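Local coordinates for Serpin48 (Tenebrio molitor, PDB 3OZQ), which is a highly specific serpin of insect innate immunity that inhibits the serine protease SPE, at residues L243-F254 / D353-K361. Residues are numbered along the deposited sequence; the frame is centred on the assembly and turned at random.
Sequences LVSLESKIKRSF and DHPFIFYIK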
ATOM      1  N   LEU A 243      11.130  17.789  -3.410  1.00 55.45           N
ATOM      2  CA  LEU A 243      10.354  16.555  -3.594  1.00 50.18           C
ATOM      3  C   LEU A 243      10.250  16.085  -5.048  1.00 53.44           C
ATOM      4  O   LEU A 243      10.543  14.924  -5.355  1.00 48.54           O
ATOM      5  CB  LEU A 243       8.954  16.701  -3.002  1.00 49.78           C
ATOM      6  CG  LEU A 243       8.009  15.515  -3.190  1.00 45.89           C
ATOM      7  CD1 LEU A 243       8.607  14.225  -2.642  1.00 41.08           C
ATOM      8  CD2 LEU A 243       6.673  15.798  -2.525  1.00 47.02           C
ATOM      9  N   VAL A 244       9.818  16.978  -5.934  1.00 52.26           N
ATOM     10  CA  VAL A 244       9.714  16.650  -7.353  1.00 57.37           C
ATOM     11  C   VAL A 244      11.008  16.019  -7.850  1.00 56.18           C
ATOM     12  O   VAL A 244      10.989  15.031  -8.590  1.00 59.55           O
ATOM     13  CB  VAL A 244       9.391  17.892  -8.197  1.00 57.84           C
ATOM     14  CG1 VAL A 244       7.895  18.166  -8.189  1.00 61.88           C
ATOM     15  CG2 VAL A 244      10.168  19.092  -7.678  1.00 63.56           C
ATOM     16  N   SER A 245      12.129  16.595  -7.433  1.00 55.62           N
ATOM     17  CA  SER A 245      13.439  16.062  -7.773  1.00 58.81           C
ATOM     18  C   SER A 245      13.532  14.601  -7.367  1.00 56.82           C
ATOM     19  O   SER A 245      14.010  13.763  -8.132  1.00 59.43           O
ATOM     20  CB  SER A 245      14.547  16.858  -7.071  1.00 62.37           C
ATOM     21  OG  SER A 245      14.260  18.251  -7.068  1.00 64.97           O
ATOM     22  N   LEU A 246      13.088  14.299  -6.152  1.00 55.16           N
ATOM     23  CA  LEU A 246      13.150  12.933  -5.641  1.00 54.23           C
ATOM     24  C   LEU A 246      12.232  12.031  -6.438  1.00 52.40           C
ATOM     25  O   LEU A 246      12.473  10.833  -6.554  1.00 52.05           O
ATOM     26  CB  LEU A 246      12.745  12.880  -4.169  1.00 52.35           C
ATOM     27  CG  LEU A 246      13.658  13.535  -3.137  1.00 51.86           C
ATOM     28  CD1 LEU A 246      13.007  13.461  -1.763  1.00 47.78           C
ATOM     29  CD2 LEU A 246      15.030  12.860  -3.122  1.00 54.45           C
ATOM     30  N   GLU A 247      11.175  12.622  -6.984  1.00 54.58           N
ATOM     31  CA  GLU A 247      10.173  11.866  -7.717  1.00 53.85           C
ATOM     32  C   GLU A 247      10.592  11.654  -9.164  1.00 55.87           C
ATOM     33  O   GLU A 247      10.158  10.709  -9.815  1.00 50.89           O
ATOM     34  CB  GLU A 247       8.818  12.559  -7.622  1.00 51.52           C
ATOM     35  CG  GLU A 247       8.323  12.635  -6.191  1.00 47.29           C
ATOM     36  CD  GLU A 247       6.986  13.328  -6.053  1.00 52.13           C
ATOM     37  OE1 GLU A 247       6.686  14.246  -6.845  1.00 55.70           O
ATOM     38  OE2 GLU A 247       6.230  12.946  -5.133  1.00 53.66           O
ATOM     39  N   SER A 248      11.455  12.529  -9.660  1.00 57.03           N
ATOM     40  CA  SER A 248      12.027  12.329 -10.979  1.00 55.32           C
ATOM     41  C   SER A 248      13.040  11.200 -10.887  1.00 55.07           C
ATOM     42  O   SER A 248      13.359  10.555 -11.892  1.00 58.72           O
ATOM     43  CB  SER A 248      12.675  13.612 -11.494  1.00 62.78           C
ATOM     44  OG  SER A 248      11.693  14.609 -11.729  1.00 63.22           O
ATOM     45  N   LYS A 249      13.516  10.950  -9.670  1.00 48.99           N
ATOM     46  CA  LYS A 249      14.413   9.826  -9.394  1.00 53.55           C
ATOM     47  C   LYS A 249      13.782   8.828  -8.415  1.00 53.09           C
ATOM     48  O   LYS A 249      14.469   8.263  -7.555  1.00 45.82           O
ATOM     49  CB  LYS A 249      15.743  10.334  -8.828  1.00 59.66           C
ATOM     50  CG  LYS A 249      16.397  11.412  -9.675  1.00 62.98           C
ATOM     51  CD  LYS A 249      17.425  12.207  -8.889  1.00 61.74           C
ATOM     52  CE  LYS A 249      17.742  13.515  -9.609  1.00 66.58           C
ATOM     53  NZ  LYS A 249      16.492  14.276  -9.920  1.00 67.41           N
ATOM     54  N   ILE A 250      12.478   8.597  -8.571  1.00 53.67           N
ATOM     55  CA  ILE A 250      11.702   7.809  -7.614  1.00 49.80           C
ATOM     56  C   ILE A 250      12.273   6.422  -7.339  1.00 49.90           C
ATOM     57  O   ILE A 250      12.134   5.877  -6.240  1.00 47.56           O
ATOM     58  CB  ILE A 250      10.239   7.663  -8.072  1.00 47.58           C
ATOM     59  CG1 ILE A 250       9.381   7.182  -6.904  1.00 45.83           C
ATOM     60  CG2 ILE A 250      10.140   6.730  -9.277  1.00 52.74           C
ATOM     61  CD1 ILE A 250       9.476   8.080  -5.682  1.00 38.86           C
ATOM     62  N   LYS A 251      12.915   5.851  -8.348  1.00 54.48           N
ATOM     63  CA  LYS A 251      13.505   4.525  -8.239  1.00 56.35           C
ATOM     64  C   LYS A 251      14.572   4.503  -7.143  1.00 54.75           C
ATOM     65  O   LYS A 251      14.580   3.635  -6.265  1.00 52.22           O
ATOM     66  CB  LYS A 251      14.133   4.127  -9.580  1.00 59.34           C
ATOM     67  CG  LYS A 251      13.289   4.461 -10.822  1.00 60.65           C
ATOM     68  CD  LYS A 251      13.054   5.976 -11.012  1.00 58.85           C
ATOM     69  CE  LYS A 251      14.325   6.726 -11.379  1.00 62.23           C
ATOM     70  NZ  LYS A 251      15.296   6.807 -10.244  1.00 63.70           N
ATOM     71  N   ARG A 252      15.475   5.473  -7.198  1.00 59.89           N
ATOM     72  CA  ARG A 252      16.561   5.550  -6.228  1.00 56.70           C
ATOM     73  C   ARG A 252      16.030   5.709  -4.803  1.00 54.08           C
ATOM     74  O   ARG A 252      16.589   5.159  -3.858  1.00 50.43           O
ATOM     75  CB  ARG A 252      17.512   6.698  -6.572  1.00 62.90           C
ATOM     76  CG  ARG A 252      18.536   6.368  -7.651  1.00 66.91           C
ATOM     77  CD  ARG A 252      17.868   5.959  -8.955  1.00 68.76           C
ATOM     78  NE  ARG A 252      18.835   5.795 -10.039  1.00 77.94           N
ATOM     79  CZ  ARG A 252      19.117   6.735 -10.938  1.00 76.65           C
ATOM     80  NH1 ARG A 252      18.503   7.911 -10.886  1.00 72.26           N
ATOM     81  NH2 ARG A 252      20.012   6.499 -11.890  1.00 76.40           N
ATOM     82  N   SER A 253      14.932   6.441  -4.656  1.00 49.02           N
ATOM     83  CA  SER A 253      14.409   6.750  -3.328  1.00 50.88           C
ATOM     84  C   SER A 253      13.920   5.522  -2.550  1.00 46.52           C
ATOM     85  O   SER A 253      13.870   5.546  -1.323  1.00 44.81           O
ATOM     86  CB  SER A 253      13.303   7.803  -3.425  1.00 47.48           C
ATOM     87  OG  SER A 253      13.744   8.923  -4.171  1.00 49.66           O
ATOM     88  N   PHE A 254      13.554   4.455  -3.250  1.00 47.63           N
ATOM     89  CA  PHE A 254      13.032   3.266  -2.571  1.00 45.42           C
ATOM     90  C   PHE A 254      14.073   2.166  -2.423  1.00 50.28           C
ATOM     91  O   PHE A 254      13.909   1.243  -1.621  1.00 46.02           O
ATOM     92  CB  PHE A 254      11.786   2.737  -3.286  1.00 44.45           C
ATOM     93  CG  PHE A 254      10.565   3.570  -3.053  1.00 41.53           C
ATOM     94  CD1 PHE A 254      10.125   4.463  -4.009  1.00 40.65           C
ATOM     95  CD2 PHE A 254       9.868   3.473  -1.865  1.00 41.08           C
ATOM     96  CE1 PHE A 254       9.005   5.238  -3.788  1.00 43.59           C
ATOM     97  CE2 PHE A 254       8.752   4.255  -1.634  1.00 38.27           C
ATOM     98  CZ  PHE A 254       8.318   5.132  -2.602  1.00 41.20           C
ATOM     99  N   ASP A 353       9.962  19.026   8.035  1.00 44.40           N
ATOM    100  CA  ASP A 353       9.252  20.302   8.112  1.00 42.28           C
ATOM    101  C   ASP A 353       9.015  20.857   6.728  1.00 44.18           C
ATOM    102  O   ASP A 353       8.828  22.058   6.544  1.00 41.07           O
ATOM    103  CB  ASP A 353      10.035  21.307   8.970  1.00 41.20           C
ATOM    104  CG  ASP A 353      11.252  21.878   8.249  1.00 46.63           C
ATOM    105  OD1 ASP A 353      11.707  21.278   7.252  1.00 40.99           O
ATOM    106  OD2 ASP A 353      11.766  22.932   8.693  1.00 49.28           O
ATOM    107  N   HIS A 354       9.050  19.952   5.756  1.00 43.88           N
ATOM    108  CA  HIS A 354       8.696  20.222   4.370  1.00 42.89           C
ATOM    109  C   HIS A 354       8.321  18.865   3.749  1.00 40.23           C
ATOM    110  O   HIS A 354       8.505  17.835   4.392  1.00 39.26           O
ATOM    111  CB  HIS A 354       9.849  20.904   3.620  1.00 42.24           C
ATOM    112  CG  HIS A 354      11.146  20.156   3.678  1.00 40.20           C
ATOM    113  ND1 HIS A 354      11.934  20.116   4.808  1.00 41.70           N
ATOM    114  CD2 HIS A 354      11.808  19.447   2.735  1.00 42.04           C
ATOM    115  CE1 HIS A 354      13.017  19.403   4.563  1.00 43.54           C
ATOM    116  NE2 HIS A 354      12.966  18.984   3.312  1.00 43.94           N
ATOM    117  N   PRO A 355       7.778  18.870   2.523  1.00 38.25           N
ATOM    118  CA  PRO A 355       7.215  17.657   1.901  1.00 39.69           C
ATOM    119  C   PRO A 355       8.194  16.488   1.789  1.00 39.30           C
ATOM    120  O   PRO A 355       9.373  16.682   1.492  1.00 43.07           O
ATOM    121  CB  PRO A 355       6.797  18.143   0.519  1.00 40.03           C
ATOM    122  CG  PRO A 355       6.445  19.572   0.737  1.00 41.81           C
ATOM    123  CD  PRO A 355       7.472  20.072   1.727  1.00 44.07           C
ATOM    124  N   PHE A 356       7.694  15.282   2.034  1.00 37.16           N
ATOM    125  CA  PHE A 356       8.536  14.095   2.110  1.00 36.06           C
ATOM    126  C   PHE A 356       7.823  12.846   1.583  1.00 37.15           C
ATOM    127  O   PHE A 356       6.602  12.805   1.522  1.00 33.03           O
ATOM    128  CB  PHE A 356       8.960  13.849   3.550  1.00 35.01           C
ATOM    129  CG  PHE A 356       7.815  13.669   4.508  1.00 32.83           C
ATOM    130  CD1 PHE A 356       7.408  12.406   4.894  1.00 36.05           C
ATOM    131  CD2 PHE A 356       7.156  14.762   5.039  1.00 37.53           C
ATOM    132  CE1 PHE A 356       6.363  12.240   5.787  1.00 34.04           C
ATOM    133  CE2 PHE A 356       6.110  14.601   5.934  1.00 33.33           C
ATOM    134  CZ  PHE A 356       5.710  13.343   6.305  1.00 35.04           C
ATOM    135  N   ILE A 357       8.614  11.838   1.225  1.00 31.42           N
ATOM    136  CA  ILE A 357       8.118  10.515   0.881  1.00 33.93           C
ATOM    137  C   ILE A 357       8.294   9.640   2.119  1.00 30.67           C
ATOM    138  O   ILE A 357       9.222   9.847   2.893  1.00 33.14           O
ATOM    139  CB  ILE A 357       8.945   9.935  -0.289  1.00 36.34           C
ATOM    140  CG1 ILE A 357       8.704  10.736  -1.569  1.00 34.30           C
ATOM    141  CG2 ILE A 357       8.679   8.444  -0.493  1.00 33.66           C
ATOM    142  CD1 ILE A 357       9.596  10.300  -2.728  1.00 41.19           C
ATOM    143  N   PHE A 358       7.403   8.674   2.317  1.00 31.52           N
ATOM    144  CA  PHE A 358       7.554   7.703   3.393  1.00 31.94           C
ATOM    145  C   PHE A 358       7.155   6.320   2.903  1.00 32.65           C
ATOM    146  O   PHE A 358       6.444   6.180   1.906  1.00 31.60           O
ATOM    147  CB  PHE A 358       6.678   8.058   4.586  1.00 31.23           C
ATOM    148  CG  PHE A 358       5.220   8.021   4.276  1.00 35.75           C
ATOM    149  CD1 PHE A 358       4.511   6.828   4.332  1.00 34.07           C
ATOM    150  CD2 PHE A 358       4.559   9.169   3.880  1.00 34.80           C
ATOM    151  CE1 PHE A 358       3.156   6.791   4.027  1.00 33.64           C
ATOM    152  CE2 PHE A 358       3.216   9.136   3.581  1.00 31.36           C
ATOM    153  CZ  PHE A 358       2.511   7.939   3.640  1.00 31.83           C
ATOM    154  N   TYR A 359       7.607   5.295   3.613  1.00 33.04           N
ATOM    155  CA  TYR A 359       7.179   3.947   3.295  1.00 35.24           C
ATOM    156  C   TYR A 359       7.338   3.025   4.482  1.00 34.83           C
ATOM    157  O   TYR A 359       8.251   3.183   5.290  1.00 33.22           O
ATOM    158  CB  TYR A 359       7.875   3.395   2.035  1.00 33.42           C
ATOM    159  CG  TYR A 359       9.387   3.216   2.115  1.00 36.46           C
ATOM    160  CD1 TYR A 359      10.246   4.149   1.544  1.00 34.97           C
ATOM    161  CD2 TYR A 359       9.945   2.087   2.709  1.00 38.67           C
ATOM    162  CE1 TYR A 359      11.624   3.984   1.589  1.00 38.17           C
ATOM    163  CE2 TYR A 359      11.333   1.915   2.767  1.00 36.21           C
ATOM    164  CZ  TYR A 359      12.156   2.870   2.199  1.00 40.53           C
ATOM    165  OH  TYR A 359      13.520   2.713   2.234  1.00 41.74           O
ATOM    166  N   ILE A 360       6.418   2.073   4.588  1.00 34.73           N
ATOM    167  CA  ILE A 360       6.430   1.111   5.672  1.00 33.62           C
ATOM    168  C   ILE A 360       6.996  -0.205   5.135  1.00 35.68           C
ATOM    169  O   ILE A 360       6.547  -0.700   4.092  1.00 33.87           O
ATOM    170  CB  ILE A 360       5.007   0.880   6.215  1.00 35.41           C
ATOM    171  CG1 ILE A 360       4.504   2.127   6.961  1.00 31.72           C
ATOM    172  CG2 ILE A 360       4.970  -0.304   7.159  1.00 36.57           C
ATOM    173  CD1 ILE A 360       3.202   1.899   7.641  1.00 33.32           C
ATOM    174  N   LYS A 361       7.986  -0.756   5.836  1.00 35.28           N
ATOM    175  CA  LYS A 361       8.582  -2.047   5.467  1.00 36.73           C
ATOM    176  C   LYS A 361       8.330  -3.072   6.540  1.00 41.28           C
ATOM    177  O   LYS A 361       8.328  -2.754   7.730  1.00 39.32           O
ATOM    178  CB  LYS A 361      10.096  -1.962   5.300  1.00 36.91           C
ATOM    179  CG  LYS A 361      10.609  -1.420   3.990  1.00 41.88           C
ATOM    180  CD  LYS A 361      12.139  -1.607   3.890  1.00 42.48           C
ATOM    181  CE  LYS A 361      12.867  -0.908   5.041  1.00 49.56           C
ATOM    182  NZ  LYS A 361      14.365  -1.018   4.961  1.00 49.68           N
TER
HETATM  183  O   HOH W   1       9.797  19.060  -0.939  1.00 48.86           O
HETATM  184  O   HOH W   2      14.878   4.113   0.373  1.00 45.63           O
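Ile357 projects from strand 356-361 between Leu243 and Phe254, and its two branches part at CB, which points toward the helices. CG2 goes to the ring tip of Phe254, 3.9 Å from CZ, the two side chains crossing at about a right angle. CG1 takes the other course: set anti to the carbonyl carbon (chi1 -67°), it lies 3.7 Å from Leu243 CD1. Beyond it the extended chain carries CD1 to Ile250 CD1 at 3.7 Å, with Leu246 CB more loosely alongside. The other methyl of Leu243, CD2, rests on Pro355 CB at 3.8 Å, just before the strand begins. In serpin terms, the short helices G and H pack here on sheet B, whose strand 356-361 runs between strands 231-237 and 365-372; Tyr23 of helix 10-29 also touches Ile357 and Ile250. Further along, the rings of Phe254 and Tyr359 meet obliquely, planes at 44° and centroids 5.3 Å apart. Tyr359 CD1 sits 3.5 Å from Phe254 CD2, while Tyr359 CB comes in the ring plane at the Phe254 edge. An alanine in place of Tyr359 would probably leave this flank of the Phe254 ring uncovered and a water without its phenol donor. That water accepts from Tyr359 OH at 2.7 Å; its link onward to Ser253 O is too short to be trusted. Behind the apolar contacts, the buried carboxylate of Glu247 is held through OE2 by Tyr23 OH and Arg371.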